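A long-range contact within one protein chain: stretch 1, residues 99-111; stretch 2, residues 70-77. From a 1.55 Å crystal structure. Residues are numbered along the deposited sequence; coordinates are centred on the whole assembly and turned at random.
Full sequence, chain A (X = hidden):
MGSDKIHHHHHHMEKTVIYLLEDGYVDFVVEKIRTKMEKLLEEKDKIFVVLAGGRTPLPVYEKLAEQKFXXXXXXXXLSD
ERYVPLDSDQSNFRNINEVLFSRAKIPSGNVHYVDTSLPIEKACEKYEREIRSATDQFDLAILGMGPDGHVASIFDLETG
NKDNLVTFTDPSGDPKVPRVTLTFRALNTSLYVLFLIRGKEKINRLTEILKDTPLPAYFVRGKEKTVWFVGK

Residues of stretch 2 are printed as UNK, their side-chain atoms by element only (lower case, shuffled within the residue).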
# COMPACT_ATOMS: atom_id res chain seq x y z
N VAL A 99 -3.19 -0.14 -14.35
CA VAL A 99 -1.92 0.61 -14.47
C VAL A 99 -0.67 -0.26 -14.37
O VAL A 99 0.39 0.10 -14.91
CB VAL A 99 -1.84 1.78 -13.46
CG1 VAL A 99 -2.95 2.81 -13.78
CG2 VAL A 99 -1.83 1.33 -12.05
N LEU A 100 -0.78 -1.41 -13.71
CA LEU A 100 0.40 -2.21 -13.43
C LEU A 100 0.26 -3.67 -13.76
O LEU A 100 1.01 -4.17 -14.56
CB LEU A 100 0.77 -2.07 -11.96
CG LEU A 100 1.92 -2.88 -11.40
CD1 LEU A 100 3.22 -2.47 -12.09
CD2 LEU A 100 2.09 -2.67 -9.87
N PHE A 101 -0.68 -4.37 -13.14
CA PHE A 101 -0.70 -5.84 -13.25
C PHE A 101 -0.96 -6.33 -14.66
O PHE A 101 -0.55 -7.43 -15.01
CB PHE A 101 -1.69 -6.51 -12.29
CG PHE A 101 -1.54 -6.17 -10.84
CD1 PHE A 101 -0.30 -5.97 -10.22
CD2 PHE A 101 -2.70 -6.10 -10.03
CE1 PHE A 101 -0.26 -5.66 -8.87
CE2 PHE A 101 -2.61 -5.86 -8.71
CZ PHE A 101 -1.40 -5.63 -8.14
N SER A 102 -1.69 -5.55 -15.44
CA SER A 102 -2.04 -5.92 -16.82
C SER A 102 -1.06 -5.28 -17.81
O SER A 102 -1.14 -5.53 -19.04
CB SER A 102 -3.46 -5.45 -17.12
OG SER A 102 -3.54 -4.03 -17.45
N ARG A 103 -0.15 -4.39 -17.31
CA ARG A 103 0.79 -3.69 -18.17
C ARG A 103 2.21 -4.23 -18.11
O ARG A 103 2.86 -4.41 -19.15
CB ARG A 103 0.71 -2.21 -17.94
CG ARG A 103 -0.55 -1.59 -18.51
CD ARG A 103 -0.70 -0.09 -18.22
NE ARG A 103 0.20 0.73 -19.04
CZ ARG A 103 1.29 1.35 -18.61
NH1 ARG A 103 1.70 1.24 -17.36
NH2 ARG A 103 2.03 2.07 -19.46
N ALA A 104 2.70 -4.52 -16.93
CA ALA A 104 3.92 -5.28 -16.80
C ALA A 104 3.63 -6.77 -16.86
O ALA A 104 2.56 -7.22 -16.44
CB ALA A 104 4.56 -4.94 -15.46
N LYS A 105 4.56 -7.55 -17.38
CA LYS A 105 4.34 -9.00 -17.49
C LYS A 105 4.72 -9.71 -16.16
O LYS A 105 5.72 -10.43 -16.06
CB LYS A 105 5.00 -9.56 -18.75
CG LYS A 105 4.16 -9.13 -20.02
CD LYS A 105 4.78 -9.43 -21.41
CE LYS A 105 4.02 -8.70 -22.54
NZ LYS A 105 4.03 -9.33 -23.87
N ILE A 106 3.90 -9.46 -15.16
CA ILE A 106 4.06 -10.06 -13.86
C ILE A 106 3.28 -11.37 -13.84
O ILE A 106 2.06 -11.39 -14.17
CB ILE A 106 3.52 -9.11 -12.80
CG1 ILE A 106 4.23 -7.72 -12.78
CG2 ILE A 106 3.58 -9.77 -11.42
CD1 ILE A 106 3.42 -6.59 -12.09
N PRO A 107 3.94 -12.48 -13.48
CA PRO A 107 3.26 -13.77 -13.37
C PRO A 107 2.01 -13.69 -12.51
O PRO A 107 1.98 -13.00 -11.49
CB PRO A 107 4.31 -14.67 -12.71
CG PRO A 107 5.62 -14.12 -13.27
CD PRO A 107 5.38 -12.60 -13.15
N SER A 108 0.95 -14.35 -12.95
CA SER A 108 -0.32 -14.34 -12.17
C SER A 108 -0.14 -14.73 -10.70
O SER A 108 -0.70 -14.08 -9.80
CB SER A 108 -1.34 -15.26 -12.81
OG SER A 108 -2.51 -15.26 -12.01
N GLY A 109 0.66 -15.76 -10.48
CA GLY A 109 0.96 -16.30 -9.16
C GLY A 109 1.64 -15.31 -8.22
O GLY A 109 1.64 -15.52 -7.01
N ASN A 110 2.20 -14.23 -8.79
CA ASN A 110 2.89 -13.20 -8.00
C ASN A 110 1.99 -12.09 -7.55
O ASN A 110 2.45 -11.20 -6.85
CB ASN A 110 4.02 -12.57 -8.80
CG ASN A 110 5.17 -13.48 -9.01
OD1 ASN A 110 5.08 -14.75 -9.06
ND2 ASN A 110 6.32 -12.86 -9.16
N VAL A 111 0.70 -12.11 -7.94
CA VAL A 111 -0.17 -11.01 -7.63
C VAL A 111 -1.21 -11.51 -6.65
O VAL A 111 -1.95 -12.43 -6.95
CB VAL A 111 -0.88 -10.42 -8.88
CG1 VAL A 111 -1.92 -9.39 -8.50
CG2 VAL A 111 0.14 -9.85 -9.79
N UNK A 70 12.92 -7.70 -13.32
CA UNK A 70 12.63 -9.10 -13.47
C UNK A 70 11.34 -9.39 -12.71
O UNK A 70 11.37 -9.77 -11.54
c UNK A 70 14.26 -8.88 -11.78
c UNK A 70 13.91 -7.47 -12.23
c UNK A 70 13.85 -9.78 -12.85
N UNK A 71 10.20 -9.19 -13.37
CA UNK A 71 8.92 -9.20 -12.67
C UNK A 71 8.59 -10.51 -12.02
O UNK A 71 7.77 -10.51 -11.09
c UNK A 71 7.27 -4.61 -11.81
c UNK A 71 7.73 -6.25 -13.48
c UNK A 71 7.81 -8.88 -13.65
c UNK A 71 8.19 -7.14 -15.47
c UNK A 71 7.93 -7.48 -14.20
c UNK A 71 7.40 -5.94 -12.17
c UNK A 71 7.93 -5.20 -14.40
c UNK A 71 7.46 -3.57 -12.75
n UNK A 71 8.20 -5.77 -15.61
c UNK A 71 7.79 -3.85 -14.05
N UNK A 72 9.07 -11.61 -12.56
CA UNK A 72 8.90 -12.91 -11.91
C UNK A 72 9.48 -13.01 -10.51
O UNK A 72 9.13 -13.92 -9.77
c UNK A 72 10.95 -13.94 -13.00
c UNK A 72 9.45 -14.04 -12.74
n UNK A 72 11.69 -15.01 -12.70
o UNK A 72 11.43 -12.92 -13.48
N UNK A 73 10.36 -12.09 -10.14
CA UNK A 73 10.98 -12.10 -8.79
C UNK A 73 10.26 -11.13 -7.87
O UNK A 73 10.64 -10.98 -6.71
n UNK A 73 16.92 -11.02 -7.36
c UNK A 73 13.25 -12.75 -9.68
n UNK A 73 15.36 -12.06 -8.67
n UNK A 73 16.94 -10.66 -9.61
c UNK A 73 14.69 -12.37 -9.94
c UNK A 73 12.44 -11.70 -8.94
c UNK A 73 16.38 -11.23 -8.55
N UNK A 74 9.23 -10.46 -8.35
CA UNK A 74 8.54 -9.47 -7.53
C UNK A 74 7.12 -9.89 -7.24
O UNK A 74 6.36 -10.16 -8.15
c UNK A 74 10.00 -7.65 -8.50
c UNK A 74 7.88 -7.07 -7.23
c UNK A 74 10.11 -6.48 -9.47
c UNK A 74 8.56 -8.07 -8.17
N UNK A 75 6.79 -9.99 -5.95
CA UNK A 75 5.41 -10.37 -5.50
C UNK A 75 4.67 -9.19 -4.95
O UNK A 75 5.23 -8.43 -4.12
n UNK A 75 5.37 -13.88 -5.20
n UNK A 75 7.36 -14.28 -5.89
c UNK A 75 7.35 -12.99 -5.43
c UNK A 75 6.16 -14.79 -5.75
c UNK A 75 6.10 -12.73 -5.00
c UNK A 75 5.50 -11.48 -4.47
N UNK A 76 3.42 -9.00 -5.38
CA UNK A 76 2.68 -7.80 -5.01
C UNK A 76 1.42 -8.18 -4.17
O UNK A 76 0.80 -9.17 -4.44
c UNK A 76 4.91 -4.53 -7.20
c UNK A 76 3.33 -6.34 -7.03
c UNK A 76 2.20 -7.03 -6.28
c UNK A 76 3.86 -6.87 -8.18
c UNK A 76 3.89 -5.18 -6.54
c UNK A 76 4.90 -6.20 -8.85
c UNK A 76 5.40 -5.06 -8.34
N UNK A 77 1.10 -7.33 -3.20
CA UNK A 77 -0.03 -7.51 -2.33
C UNK A 77 -0.79 -6.22 -2.20
O UNK A 77 -0.17 -5.17 -2.01
c UNK A 77 3.48 -10.12 -1.29
c UNK A 77 1.33 -9.13 -0.92
c UNK A 77 2.96 -11.36 -0.96
c UNK A 77 0.83 -10.34 -0.59
c UNK A 77 1.65 -11.48 -0.64
c UNK A 77 2.68 -9.02 -1.23
c UNK A 77 0.45 -7.92 -0.92

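Position 70 has three side-chain carbons that close a ring onto the backbone N. The CA-to-CB bond points away from stretch 1, and the ring touches nothing on it. This is P70.

Position 71 carries one carbon, then fused five- and six-membered rings with eight carbons and one nitrogen. The CA-to-CB bond points toward stretch 1. The CB of A104 lies over one face of the double ring, 3.8 Å from the centroid of the five-membered ring. Only tryptophan has this ring system, so this is W71. CG1 of I106 comes within 3.7 Å of CE3 of W71.

Position 72 has two carbons, the second carrying one oxygen and one nitrogen. Its end leads away, but its CB is 3.9 Å from CG of P107. Its backbone O accepts a hydrogen bond from ND2 of N110 at 3.1 Å. The side chain is a short amide, N72.

Position 73 has three carbons, a nitrogen, then a carbon with two more nitrogens. The CA-to-CB bond points away from stretch 1. This guanidinium group marks R73. Its NE and NH2 are hydrogen-bonded elsewhere in the structure.

Position 74 has four carbons, forked at the first, with one arm two carbons long. Its side chain makes no close contact with stretch 1, but its backbone O accepts a 2.9 Å hydrogen bond from ND2 of N110. This is I74.

Position 75 has one carbon, then a five-membered ring of three carbons and two nitrogens. CG of N110 lies over one face of the ring. This is an imidazole, H75. OD1 of N110 is 3.5 Å from CE1 of H75.

Position 76 has one carbon and a ring of six carbons, with no oxygen. CE1 of F101 is 3.8 Å from its CB, and CD2 of L100 lies over one ring face. This is F76. CD2 of L100 is 4.3 Å from CE1 of F76, and CD1 of I106 is 3.6 Å from CE2 of F76.

Position 77 again has one carbon and a six-carbon ring. The CA-to-CB bond points away from stretch 1. This is F77.

The contact joins a backbone link to apolar packing. V111 and F76 form a parallel bridge, and N of F76 donates to O of N110 at 2.8 Å. The N110 amide spans two carbonyls, those of N72 and I74, and so ties the turn to the start of the strand. W71 and F76 pack against L100 and I106, while A104 adds to the W71 side and F101 to the F76 side.

Stretch 2, residues 70-77: PWNRIHFF
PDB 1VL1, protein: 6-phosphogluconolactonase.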